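Local coordinates for protein beta-hydroxyacid dehydrogenase, 3-hydroxyisobutyrate dehydrogenase (Saccharomonospora xinjiangensis XJ-54, PDB 6GRL) that probably acts as an NADP-dependent oxidoreductase, an S-selective imine reductase able to carry out reductive amination, at residues Ser33-Ala36 against Arg37-Glu41; Gln293-Ser296 against Ser297-Glu300. One frame throughout, in Å; residues are numbered along the deposited sequence.

Interaction 1: Ser33-Ala36 against Arg37-Glu41; sequences SAIA and RAFVE
Arg-37 doubles back along the surface of its own helix, so that the flat guanidinium comes to rest on the preceding turn, at Ser-33 and Ala-34. CG stands beside the backbone N, and a bend further out (chi3 -56°) turns the polar end toward the N terminus of the helix. One face of the group lies over Ser-33 O and Ala-34 CA, the latter 3.4 Å above its plane and offset toward the rim. NH2 is 3.5 Å from Ala-34 CB, while NH1 lies 3.8 Å from Ser-33 CB; these are contacts of a flat cation with aliphatic carbon. With an alanine here the guanidinium over Ser-33 O and Ala-34 CA would be gone, and this side of the turn would probably lose its cover, along with part of the packing on Leu-59 of helix 57-62. The helix, 30-41, is the crossover of a beta-alpha-beta unit between strands 23-26 and 46-49, and follows a glycine-rich turn consistent with a Rossmann dinucleotide fold. Ser-33 OG bonds back to Gly-29 O in that turn. On the inner side the methyl of Ala-36 packs on Val-25 and Val-48 of the two strands. Its carbonyl accepts from Val-40 N (2.9 Å, N-H...O 162°), and Val-40 CG2 lies 3.2 Å from the same Ala-36 O. Ile-35 and Phe-39 run side by side in one direction, Ile-35 CG2 touching the ring at CE2 (3.6 Å). Their backbones are joined as well: Phe-39 N donates to Ile-35 O at 3.1 Å, and the ring passes obliquely by that oxygen, with CD2 3.5 Å away.

Interaction 2: Gln293-Ser296 against Ser297-Glu300; sequences QGFS and SLFE
Phe-295 and Leu-298 cross at about a right angle, and the aromatic ring receives the leucine methyl CD1 in an off-centre CH-pi contact, 4.2 Å from the ring centroid and 29° off its normal. CD1 of the ring makes the closest approach, 3.7 Å from Leu-298 CD1. The second flat group, the amide of Gln-293, sets OE1 3.2 Å from Ser-297 CB, while its hydrogen bond goes to Arg-285 NH2 on helix 273-287. Both contacts flank a short 3-10 turn at Ser-296 and Ser-297, which leads from a loop into the short C-terminal helix 299-302, within a region assigned to the reductive aminase-like C-terminal domain. Asp-247 engages the start of the turn with both carboxylate oxygens, OD1 accepting from Phe-295 N and OD2 from Ser-296 N.

The bonds inside the turn link residues three apart. Gly-294 O is gripped twice by a single serine: Ser-297 OG donates to it at 2.6 Å, tilted slightly from the carbonyl plane, and Ser-297 N adds a longer, bent bond at 3.3 Å from well above that plane. The hydroxyl gets there because chi1 of 71° places OG between the backbone N and the carbonyl carbon, turned back toward Gly-294. Both residues are buried, and the hydroxyl has its hydrogen-bond partner within the turn. Leu-298 N then donates to Phe-295 O, and Leu-298 CG also lies near that oxygen. One residue later Phe-299 N donates to Ser-296 O (N-H...O 160°). The ring of Phe-299 leads away and touches Ile-239 of helix 229-241; Phe-299 CB lies 3.4 Å from Ser-296 O.

Read from the N terminus, the chain first builds strand 23-26 and then meets interaction 1 within helix 30-41, where residues 33-36 and 37-41 are joined by successive turns of one helix and close no loop beyond it. The chain then completes the mixed sheet, passes along the long helix 181-209 and makes the helices of the C-terminal region before interaction 2 winds up residues 293-300 near its end. The two contacts lie in series, neither nested nor crossing, on opposite sides of the chain's centre with nearest atoms about 32 Å apart. The first lies within the crossover helix of a beta-alpha-beta unit; the second is the turn into the last helix, with side chains touching helices 229-241, 251-267 and 273-287.

Interaction 1: Ser33-Ala36 against Arg37-Glu41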
# COMPACT_ATOMS: atom_id res chain seq x y z
N SER A 33 16.29 7.38 5.70
CA SER A 33 17.05 7.67 6.91
C SER A 33 16.45 6.97 8.12
O SER A 33 17.18 6.46 8.97
CB SER A 33 17.12 9.18 7.15
OG SER A 33 17.85 9.83 6.12
N ALA A 34 15.12 6.94 8.21
CA ALA A 34 14.47 6.25 9.32
C ALA A 34 14.71 4.75 9.27
O ALA A 34 14.87 4.11 10.31
CB ALA A 34 12.97 6.55 9.31
N ILE A 35 14.75 4.18 8.06
CA ILE A 35 15.05 2.76 7.92
C ILE A 35 16.50 2.48 8.31
O ILE A 35 16.79 1.53 9.05
CB ILE A 35 14.74 2.29 6.49
CG1 ILE A 35 13.23 2.28 6.26
CG2 ILE A 35 15.36 0.93 6.22
CD1 ILE A 35 12.83 2.25 4.81
N ALA A 36 17.43 3.31 7.83
CA ALA A 36 18.83 3.13 8.20
C ALA A 36 19.03 3.28 9.70
O ALA A 36 19.78 2.52 10.31
CB ALA A 36 19.70 4.13 7.44
N ARG A 37 18.35 4.26 10.31
CA ARG A 37 18.43 4.43 11.76
C ARG A 37 17.96 3.18 12.49
O ARG A 37 18.60 2.75 13.46
CB ARG A 37 17.60 5.64 12.20
CG ARG A 37 18.29 6.98 12.03
CD ARG A 37 17.61 8.05 12.88
NE ARG A 37 16.19 8.16 12.59
CZ ARG A 37 15.68 8.94 11.64
NH1 ARG A 37 16.48 9.68 10.89
NH2 ARG A 37 14.37 8.97 11.43
N ALA A 38 16.86 2.59 12.04
CA ALA A 38 16.33 1.40 12.71
C ALA A 38 17.33 0.26 12.67
O ALA A 38 17.51 -0.46 13.66
CB ALA A 38 15.01 0.98 12.07
N PHE A 39 18.01 0.08 11.53
CA PHE A 39 19.01 -0.98 11.43
C PHE A 39 20.23 -0.68 12.30
O PHE A 39 20.77 -1.58 12.95
CB PHE A 39 19.42 -1.18 9.97
CG PHE A 39 18.37 -1.88 9.14
CD1 PHE A 39 17.64 -2.93 9.66
CD2 PHE A 39 18.13 -1.48 7.84
CE1 PHE A 39 16.68 -3.57 8.90
CE2 PHE A 39 17.17 -2.11 7.07
CZ PHE A 39 16.45 -3.16 7.60
N VAL A 40 20.66 0.59 12.33
CA VAL A 40 21.80 0.96 13.16
C VAL A 40 21.50 0.68 14.63
O VAL A 40 22.33 0.11 15.35
CB VAL A 40 22.17 2.44 12.94
CG1 VAL A 40 23.14 2.92 14.01
CG2 VAL A 40 22.75 2.65 11.55
N GLU A 41 20.31 1.06 15.08
CA GLU A 41 19.94 0.88 16.48
C GLU A 41 19.79 -0.59 16.86
O GLU A 41 19.85 -0.92 18.05
CB GLU A 41 18.64 1.63 16.78
CG GLU A 41 18.74 3.14 16.61
CD GLU A 41 17.39 3.83 16.65
OE1 GLU A 41 16.37 3.14 16.82
OE2 GLU A 41 17.36 5.07 16.49

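Interaction 2: Gln293-Ser296 against Ser297-Glu300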
# COMPACT_ATOMS: atom_id res chain seq x y z
N GLN A 293 -31.31 -10.68 -3.97
CA GLN A 293 -29.94 -10.68 -3.49
C GLN A 293 -29.59 -9.30 -2.93
O GLN A 293 -30.46 -8.46 -2.72
CB GLN A 293 -28.99 -11.13 -4.60
CG GLN A 293 -29.14 -12.60 -4.97
CD GLN A 293 -28.27 -13.00 -6.14
OE1 GLN A 293 -27.65 -12.16 -6.79
NE2 GLN A 293 -28.22 -14.30 -6.42
N GLY A 294 -28.31 -9.06 -2.69
CA GLY A 294 -27.90 -7.82 -2.06
C GLY A 294 -26.87 -7.02 -2.83
O GLY A 294 -26.66 -7.25 -4.03
N PHE A 295 -26.21 -6.08 -2.15
CA PHE A 295 -25.27 -5.19 -2.82
C PHE A 295 -24.05 -5.93 -3.34
O PHE A 295 -23.54 -5.61 -4.42
CB PHE A 295 -24.84 -4.07 -1.86
CG PHE A 295 -23.98 -3.03 -2.51
CD1 PHE A 295 -24.55 -1.93 -3.14
CD2 PHE A 295 -22.60 -3.15 -2.50
CE1 PHE A 295 -23.76 -0.98 -3.74
CE2 PHE A 295 -21.80 -2.20 -3.11
CZ PHE A 295 -22.38 -1.11 -3.73
N SER A 296 -23.56 -6.91 -2.58
CA SER A 296 -22.34 -7.61 -2.99
C SER A 296 -22.52 -8.34 -4.32
O SER A 296 -21.55 -8.56 -5.04
CB SER A 296 -21.91 -8.60 -1.90
OG SER A 296 -22.90 -9.59 -1.69
N SER A 297 -23.76 -8.69 -4.66
CA SER A 297 -24.02 -9.39 -5.92
C SER A 297 -23.78 -8.51 -7.14
O SER A 297 -23.64 -9.03 -8.25
CB SER A 297 -25.44 -9.94 -5.94
OG SER A 297 -26.39 -8.90 -6.08
N LEU A 298 -23.74 -7.18 -6.96
CA LEU A 298 -23.44 -6.30 -8.07
C LEU A 298 -22.03 -6.51 -8.61
O LEU A 298 -21.74 -6.10 -9.73
CB LEU A 298 -23.62 -4.84 -7.65
CG LEU A 298 -25.02 -4.48 -7.13
CD1 LEU A 298 -25.07 -3.02 -6.69
CD2 LEU A 298 -26.09 -4.78 -8.17
N PHE A 299 -21.16 -7.15 -7.82
CA PHE A 299 -19.82 -7.47 -8.30
C PHE A 299 -19.86 -8.38 -9.52
O PHE A 299 -18.95 -8.35 -10.35
CB PHE A 299 -19.01 -8.12 -7.18
CG PHE A 299 -17.55 -8.25 -7.48
CD1 PHE A 299 -16.73 -7.13 -7.54
CD2 PHE A 299 -16.98 -9.49 -7.70
CE1 PHE A 299 -15.38 -7.25 -7.82
CE2 PHE A 299 -15.63 -9.62 -7.98
CZ PHE A 299 -14.83 -8.50 -8.04
N GLU A 300 -20.92 -9.19 -9.64
CA GLU A 300 -21.04 -10.06 -10.81
C GLU A 300 -21.22 -9.27 -12.09
O GLU A 300 -20.88 -9.75 -13.18
CB GLU A 300 -22.21 -11.03 -10.62
CG GLU A 300 -22.05 -11.98 -9.44
CD GLU A 300 -20.92 -12.98 -9.65
OE1 GLU A 300 -20.73 -13.43 -10.80
OE2 GLU A 300 -20.23 -13.30 -8.66